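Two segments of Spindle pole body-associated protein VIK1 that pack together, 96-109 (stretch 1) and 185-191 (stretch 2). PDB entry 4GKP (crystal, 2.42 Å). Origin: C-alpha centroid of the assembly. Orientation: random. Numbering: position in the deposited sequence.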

ATOM      1  N   THR A  96       5.579   5.704  -5.173  1.00 40.79           N
ATOM      2  CA  THR A  96       4.681   4.560  -5.265  1.00 41.27           C
ATOM      3  C   THR A  96       3.300   4.833  -5.915  1.00 43.68           C
ATOM      4  O   THR A  96       2.887   4.076  -6.793  1.00 43.48           O
ATOM      5  CB  THR A  96       4.529   3.896  -3.889  1.00 44.51           C
ATOM      6  OG1 THR A  96       5.819   3.814  -3.269  1.00 49.89           O
ATOM      7  CG2 THR A  96       3.938   2.482  -3.999  1.00 42.79           C
ATOM      8  N   PHE A  97       2.620   5.914  -5.521  1.00 42.19           N
ATOM      9  CA  PHE A  97       1.299   6.246  -6.065  1.00 41.24           C
ATOM     10  C   PHE A  97       1.277   6.464  -7.580  1.00 40.80           C
ATOM     11  O   PHE A  97       0.392   5.944  -8.274  1.00 39.54           O
ATOM     12  CB  PHE A  97       0.689   7.465  -5.345  1.00 41.64           C
ATOM     13  CG  PHE A  97      -0.709   7.815  -5.810  1.00 42.89           C
ATOM     14  CD1 PHE A  97      -1.786   6.966  -5.545  1.00 44.43           C
ATOM     15  CD2 PHE A  97      -0.953   8.991  -6.499  1.00 45.22           C
ATOM     16  CE1 PHE A  97      -3.071   7.278  -5.966  1.00 45.16           C
ATOM     17  CE2 PHE A  97      -2.244   9.316  -6.916  1.00 47.71           C
ATOM     18  CZ  PHE A  97      -3.302   8.459  -6.649  1.00 45.07           C
ATOM     19  N   GLU A  98       2.242   7.222  -8.093  1.00 42.68           N
ATOM     20  CA  GLU A  98       2.299   7.546  -9.530  1.00 43.46           C
ATOM     21  C   GLU A  98       2.631   6.325 -10.388  1.00 42.41           C
ATOM     22  O   GLU A  98       2.113   6.177 -11.505  1.00 43.85           O
ATOM     23  CB  GLU A  98       3.309   8.660  -9.806  1.00 48.41           C
ATOM     24  CG  GLU A  98       3.136   9.910  -8.947  1.00 56.04           C
ATOM     25  CD  GLU A  98       3.901   9.838  -7.631  1.00 59.13           C
ATOM     26  OE1 GLU A  98       5.111   9.512  -7.649  1.00 66.89           O
ATOM     27  OE2 GLU A  98       3.298  10.118  -6.578  1.00 57.95           O
ATOM     28  N   LYS A  99       3.486   5.451  -9.858  1.00 40.92           N
ATOM     29  CA  LYS A  99       3.878   4.224 -10.553  1.00 41.21           C
ATOM     30  C   LYS A  99       2.736   3.199 -10.552  1.00 38.33           C
ATOM     31  O   LYS A  99       2.531   2.453 -11.520  1.00 39.77           O
ATOM     32  CB  LYS A  99       5.150   3.646  -9.925  1.00 44.50           C
ATOM     33  CG  LYS A  99       6.418   4.427 -10.256  1.00 48.56           C
ATOM     34  CD  LYS A  99       6.865   4.194 -11.698  1.00 53.27           C
ATOM     35  CE  LYS A  99       8.038   5.084 -12.093  1.00 56.62           C
ATOM     36  NZ  LYS A  99       9.204   4.877 -11.189  1.00 60.70           N
ATOM     37  N   LEU A 100       1.985   3.193  -9.458  1.00 34.30           N
ATOM     38  CA  LEU A 100       0.767   2.419  -9.352  1.00 31.92           C
ATOM     39  C   LEU A 100      -0.225   2.803 -10.460  1.00 32.20           C
ATOM     40  O   LEU A 100      -0.689   1.932 -11.195  1.00 29.52           O
ATOM     41  CB  LEU A 100       0.149   2.617  -7.977  1.00 28.23           C
ATOM     42  CG  LEU A 100      -1.137   1.844  -7.725  1.00 27.23           C
ATOM     43  CD1 LEU A 100      -0.853   0.354  -7.722  1.00 24.79           C
ATOM     44  CD2 LEU A 100      -1.789   2.306  -6.422  1.00 25.87           C
ATOM     45  N   LEU A 101      -0.536   4.098 -10.586  1.00 32.75           N
ATOM     46  CA  LEU A 101      -1.373   4.567 -11.696  1.00 34.17           C
ATOM     47  C   LEU A 101      -0.823   4.107 -13.042  1.00 32.68           C
ATOM     48  O   LEU A 101      -1.566   3.567 -13.857  1.00 35.84           O
ATOM     49  CB  LEU A 101      -1.563   6.091 -11.683  1.00 34.54           C
ATOM     50  CG  LEU A 101      -2.273   6.693 -10.465  1.00 37.21           C
ATOM     51  CD1 LEU A 101      -2.485   8.196 -10.616  1.00 37.00           C
ATOM     52  CD2 LEU A 101      -3.586   5.991 -10.184  1.00 35.44           C
ATOM     53  N   ALA A 102       0.480   4.288 -13.252  1.00 32.39           N
ATOM     54  CA  ALA A 102       1.124   3.928 -14.524  1.00 32.12           C
ATOM     55  C   ALA A 102       1.051   2.417 -14.781  1.00 30.74           C
ATOM     56  O   ALA A 102       0.764   1.967 -15.902  1.00 32.79           O
ATOM     57  CB  ALA A 102       2.570   4.425 -14.546  1.00 29.08           C
ATOM     58  N   PHE A 103       1.287   1.639 -13.733  1.00 29.89           N
ATOM     59  CA  PHE A 103       1.157   0.178 -13.812  1.00 29.92           C
ATOM     60  C   PHE A 103      -0.236  -0.274 -14.283  1.00 29.50           C
ATOM     61  O   PHE A 103      -0.343  -1.171 -15.117  1.00 29.93           O
ATOM     62  CB  PHE A 103       1.549  -0.478 -12.470  1.00 29.59           C
ATOM     63  CG  PHE A 103       1.324  -1.973 -12.430  1.00 30.00           C
ATOM     64  CD1 PHE A 103       2.174  -2.845 -13.108  1.00 29.69           C
ATOM     65  CD2 PHE A 103       0.271  -2.503 -11.707  1.00 29.54           C
ATOM     66  CE1 PHE A 103       1.968  -4.210 -13.073  1.00 29.22           C
ATOM     67  CE2 PHE A 103       0.054  -3.871 -11.668  1.00 29.92           C
ATOM     68  CZ  PHE A 103       0.901  -4.721 -12.355  1.00 31.19           C
ATOM     69  N   PHE A 104      -1.298   0.324 -13.749  1.00 28.28           N
ATOM     70  CA  PHE A 104      -2.659  -0.075 -14.172  1.00 30.07           C
ATOM     71  C   PHE A 104      -2.961   0.354 -15.601  1.00 31.37           C
ATOM     72  O   PHE A 104      -3.619  -0.391 -16.347  1.00 31.35           O
ATOM     73  CB  PHE A 104      -3.751   0.467 -13.238  1.00 26.86           C
ATOM     74  CG  PHE A 104      -3.712  -0.099 -11.850  1.00 25.84           C
ATOM     75  CD1 PHE A 104      -3.202  -1.367 -11.605  1.00 25.86           C
ATOM     76  CD2 PHE A 104      -4.226   0.628 -10.787  1.00 26.68           C
ATOM     77  CE1 PHE A 104      -3.198  -1.894 -10.328  1.00 26.35           C
ATOM     78  CE2 PHE A 104      -4.219   0.103  -9.495  1.00 27.89           C
ATOM     79  CZ  PHE A 104      -3.701  -1.163  -9.269  1.00 26.72           C
ATOM     80  N   LYS A 105      -2.500   1.555 -15.967  1.00 34.11           N
ATOM     81  CA  LYS A 105      -2.567   2.038 -17.353  1.00 38.60           C
ATOM     82  C   LYS A 105      -1.937   1.053 -18.317  1.00 39.31           C
ATOM     83  O   LYS A 105      -2.536   0.733 -19.344  1.00 44.85           O
ATOM     84  CB  LYS A 105      -1.905   3.410 -17.530  1.00 41.53           C
ATOM     85  CG  LYS A 105      -1.763   3.828 -18.996  1.00 43.03           C
ATOM     86  CD  LYS A 105      -1.085   5.185 -19.167  1.00 46.82           C
ATOM     87  CE  LYS A 105      -2.072   6.274 -19.557  1.00 45.88           C
ATOM     88  N   ASN A 106      -0.755   0.550 -17.984  1.00 39.41           N
ATOM     89  CA  ASN A 106      -0.028  -0.318 -18.912  1.00 39.39           C
ATOM     90  C   ASN A 106      -0.486  -1.767 -18.954  1.00 38.00           C
ATOM     91  O   ASN A 106      -0.113  -2.485 -19.867  1.00 39.37           O
ATOM     92  CB  ASN A 106       1.484  -0.255 -18.652  1.00 42.60           C
ATOM     93  CG  ASN A 106       2.048   1.150 -18.808  1.00 44.81           C
ATOM     94  OD1 ASN A 106       1.771   1.842 -19.790  1.00 43.38           O
ATOM     95  ND2 ASN A 106       2.850   1.576 -17.835  1.00 47.47           N
ATOM     96  N   ASN A 107      -1.285  -2.214 -17.986  1.00 36.71           N
ATOM     97  CA  ASN A 107      -1.597  -3.649 -17.902  1.00 34.09           C
ATOM     98  C   ASN A 107      -3.065  -4.043 -17.924  1.00 33.36           C
ATOM     99  O   ASN A 107      -3.411  -5.146 -18.369  1.00 33.16           O
ATOM    100  CB  ASN A 107      -0.902  -4.290 -16.705  1.00 34.26           C
ATOM    101  CG  ASN A 107       0.601  -4.293 -16.857  1.00 38.28           C
ATOM    102  OD1 ASN A 107       1.180  -5.229 -17.431  1.00 40.62           O
ATOM    103  ND2 ASN A 107       1.246  -3.225 -16.396  1.00 36.57           N
ATOM    104  N   TYR A 108      -3.933  -3.148 -17.476  1.00 30.81           N
ATOM    105  CA  TYR A 108      -5.303  -3.548 -17.212  1.00 28.78           C
ATOM    106  C   TYR A 108      -6.413  -2.778 -17.952  1.00 28.28           C
ATOM    107  O   TYR A 108      -7.575  -3.196 -17.932  1.00 27.59           O
ATOM    108  CB  TYR A 108      -5.522  -3.570 -15.696  1.00 27.54           C
ATOM    109  CG  TYR A 108      -4.600  -4.544 -14.984  1.00 28.77           C
ATOM    110  CD1 TYR A 108      -4.684  -5.931 -15.221  1.00 28.07           C
ATOM    111  CD2 TYR A 108      -3.644  -4.089 -14.066  1.00 28.62           C
ATOM    112  CE1 TYR A 108      -3.849  -6.821 -14.558  1.00 28.25           C
ATOM    113  CE2 TYR A 108      -2.803  -4.973 -13.408  1.00 27.95           C
ATOM    114  CZ  TYR A 108      -2.908  -6.330 -13.653  1.00 29.83           C
ATOM    115  OH  TYR A 108      -2.049  -7.204 -12.998  1.00 33.11           O
ATOM    116  N   PHE A 109      -6.064  -1.682 -18.621  1.00 29.31           N
ATOM    117  CA  PHE A 109      -7.070  -0.821 -19.268  1.00 31.70           C
ATOM    118  C   PHE A 109      -7.890  -1.555 -20.338  1.00 33.92           C
ATOM    119  O   PHE A 109      -8.942  -1.074 -20.734  1.00 31.97           O
ATOM    120  CB  PHE A 109      -6.425   0.442 -19.865  1.00 32.74           C
ATOM    121  CG  PHE A 109      -6.230   1.575 -18.876  1.00 34.09           C
ATOM    122  CD1 PHE A 109      -6.133   1.336 -17.502  1.00 34.93           C
ATOM    123  CD2 PHE A 109      -6.111   2.887 -19.327  1.00 35.21           C
ATOM    124  CE1 PHE A 109      -5.941   2.387 -16.604  1.00 37.56           C
ATOM    125  CE2 PHE A 109      -5.923   3.942 -18.435  1.00 37.82           C
ATOM    126  CZ  PHE A 109      -5.831   3.693 -17.070  1.00 36.78           C
ATOM    127  N   LEU A 185      -6.011   6.878   1.655  1.00 30.41           N
ATOM    128  CA  LEU A 185      -6.841   5.728   1.333  1.00 29.73           C
ATOM    129  C   LEU A 185      -7.364   5.903  -0.088  1.00 29.56           C
ATOM    130  O   LEU A 185      -8.142   6.831  -0.363  1.00 27.96           O
ATOM    131  CB  LEU A 185      -7.997   5.582   2.333  1.00 30.56           C
ATOM    132  CG  LEU A 185      -9.026   4.433   2.163  1.00 33.14           C
ATOM    133  CD1 LEU A 185      -8.420   3.048   2.256  1.00 30.10           C
ATOM    134  CD2 LEU A 185     -10.122   4.523   3.205  1.00 34.96           C
ATOM    135  N   SER A 186      -6.881   5.045  -0.984  1.00 27.72           N
ATOM    136  CA  SER A 186      -7.349   4.986  -2.367  1.00 27.03           C
ATOM    137  C   SER A 186      -8.171   3.719  -2.532  1.00 26.23           C
ATOM    138  O   SER A 186      -7.754   2.642  -2.099  1.00 26.32           O
ATOM    139  CB  SER A 186      -6.171   4.910  -3.341  1.00 27.25           C
ATOM    140  OG  SER A 186      -5.502   6.145  -3.456  1.00 29.73           O
ATOM    141  N   LYS A 187      -9.339   3.837  -3.145  1.00 25.81           N
ATOM    142  CA  LYS A 187     -10.129   2.658  -3.457  1.00 25.45           C
ATOM    143  C   LYS A 187     -10.307   2.545  -4.963  1.00 24.89           C
ATOM    144  O   LYS A 187     -10.857   3.452  -5.593  1.00 24.10           O
ATOM    145  CB  LYS A 187     -11.494   2.699  -2.785  1.00 25.45           C
ATOM    146  CG  LYS A 187     -12.335   1.480  -3.133  1.00 26.04           C
ATOM    147  CD  LYS A 187     -13.770   1.625  -2.675  1.00 26.75           C
ATOM    148  CE  LYS A 187     -14.596   0.434  -3.139  1.00 26.37           C
ATOM    149  NZ  LYS A 187     -15.939   0.465  -2.493  1.00 25.71           N
ATOM    150  N   PHE A 188      -9.816   1.446  -5.527  1.00 22.34           N
ATOM    151  CA  PHE A 188      -9.980   1.203  -6.945  1.00 21.65           C
ATOM    152  C   PHE A 188     -11.040   0.115  -7.086  1.00 21.85           C
ATOM    153  O   PHE A 188     -11.007  -0.884  -6.381  1.00 22.04           O
ATOM    154  CB  PHE A 188      -8.682   0.692  -7.602  1.00 19.74           C
ATOM    155  CG  PHE A 188      -7.507   1.642  -7.544  1.00 18.13           C
ATOM    156  CD1 PHE A 188      -6.758   1.795  -6.366  1.00 18.24           C
ATOM    157  CD2 PHE A 188      -7.082   2.308  -8.687  1.00 17.40           C
ATOM    158  CE1 PHE A 188      -5.639   2.635  -6.327  1.00 17.87           C
ATOM    159  CE2 PHE A 188      -5.962   3.158  -8.656  1.00 18.29           C
ATOM    160  CZ  PHE A 188      -5.232   3.309  -7.483  1.00 17.54           C
ATOM    161  N   GLN A 189     -11.965   0.295  -8.010  1.00 21.76           N
ATOM    162  CA  GLN A 189     -12.860  -0.788  -8.367  1.00 22.59           C
ATOM    163  C   GLN A 189     -12.493  -1.283  -9.756  1.00 22.79           C
ATOM    164  O   GLN A 189     -12.370  -0.483 -10.698  1.00 23.75           O
ATOM    165  CB  GLN A 189     -14.317  -0.314  -8.369  1.00 22.13           C
ATOM    166  CG  GLN A 189     -14.917  -0.052  -6.993  1.00 22.34           C
ATOM    167  CD  GLN A 189     -16.317   0.523  -7.098  1.00 24.17           C
ATOM    168  OE1 GLN A 189     -16.548   1.566  -7.754  1.00 26.62           O
ATOM    169  NE2 GLN A 189     -17.260  -0.153  -6.496  1.00 22.07           N
ATOM    170  N   PHE A 190     -12.330  -2.595  -9.877  1.00 22.88           N
ATOM    171  CA  PHE A 190     -12.069  -3.252 -11.168  1.00 23.14           C
ATOM    172  C   PHE A 190     -13.335  -3.954 -11.622  1.00 23.13           C
ATOM    173  O   PHE A 190     -13.819  -4.861 -10.924  1.00 22.20           O
ATOM    174  CB  PHE A 190     -10.955  -4.291 -11.021  1.00 21.59           C
ATOM    175  CG  PHE A 190      -9.564  -3.700 -10.979  1.00 21.90           C
ATOM    176  CD1 PHE A 190      -9.075  -3.100  -9.820  1.00 20.65           C
ATOM    177  CD2 PHE A 190      -8.722  -3.775 -12.099  1.00 20.76           C
ATOM    178  CE1 PHE A 190      -7.784  -2.580  -9.789  1.00 19.69           C
ATOM    179  CE2 PHE A 190      -7.444  -3.248 -12.067  1.00 19.40           C
ATOM    180  CZ  PHE A 190      -6.985  -2.635 -10.925  1.00 20.19           C
ATOM    181  N   PHE A 191     -13.898  -3.492 -12.739  1.00 23.28           N
ATOM    182  CA  PHE A 191     -15.072  -4.136 -13.348  1.00 24.06           C
ATOM    183  C   PHE A 191     -14.550  -4.928 -14.549  1.00 25.16           C
ATOM    184  O   PHE A 191     -14.093  -4.344 -15.534  1.00 26.20           O
ATOM    185  CB  PHE A 191     -16.148  -3.101 -13.757  1.00 22.80           C
ATOM    186  CG  PHE A 191     -16.744  -2.319 -12.592  1.00 22.84           C
ATOM    187  CD1 PHE A 191     -16.127  -1.148 -12.116  1.00 23.81           C
ATOM    188  CD2 PHE A 191     -17.939  -2.720 -11.999  1.00 22.40           C
ATOM    189  CE1 PHE A 191     -16.689  -0.423 -11.060  1.00 24.22           C
ATOM    190  CE2 PHE A 191     -18.494  -2.018 -10.941  1.00 22.39           C
ATOM    191  CZ  PHE A 191     -17.874  -0.862 -10.472  1.00 23.49           C
TER

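The helix that opens stretch 1 and the strand of stretch 2 run side by side in the same direction, their axes inclined by 4° and 12.4 Å apart at closest approach. That spacing is too wide for the two backbones to touch, and no hydrogen bond crosses between them; side chains fill the gap, and the contact is almost entirely apolar. The nearest CA atoms across the contact are those of F97 and S186 (9.5 Å), F104 and F188 (10.4 Å), and Y108 and F190 (9.1 Å). Within the helix, F104 N donates to L100 O at 3.1 Å, one of the i to i-4 backbone bonds that maintain the helical backbone from which the side chains project.

Along the strand, side chains alternate between the two sides of the backbone, so every second residue addresses the helix. L185, at the start of the stretch, lies out of reach. S186 follows with its CA-to-CB bond toward the helix, and its OG lies 3.7 Å from CE1 of F97. The F97 CA-to-CB bond points sideways, but the t rotamer (chi1 -177°) brings the end of the ring nearer. This is a van der Waals contact between a small polar side chain and an aromatic one, and the hydroxyl approaches the ring obliquely.

K187 points out of reach of the helix, and its NZ is hydrogen-bonded elsewhere in the structure. F188 then returns to the interface and gives up more surface to it than any other residue, 79 Å² of the 298 Å² buried in total. Its ring meets three helical residues spaced over one turn. CD2 of L100 lies 3.7 Å from CZ of F188, while CD2 of L101 comes to 4.0 Å from CE2 of F188, at the ring edge and near its plane. F104 takes the face: its CE2 is 3.6 Å from CE2 of F188, the ring planes stand at 80°, and the centroids are 5.1 Å apart. In this edge-to-face arrangement, the slightly positive hydrogens on the rim of F104 are directed at the electron-rich face of F188.

Q189 again lies out of reach, and F190 repeats the aromatic motif with the roles exchanged. Its edge is directed at the face of F104, with CZ of F190 3.9 Å from CE1 of F104, centroids 5.2 Å apart and planes at 89°. F104 thus offers its edge to one phenylalanine of the strand and a face to the next, linking both in a chain of nearly perpendicular rings. The edge of F190 also meets Y108, whose CB lies 4.1 Å from CE2 of F190. This is a carbon-to-carbon contact; the OH of Y108 is hydrogen-bonded elsewhere in the structure. F191 lies out of reach of stretch 1, which leaves S186, F188 and F190 as the strand's points of contact with it.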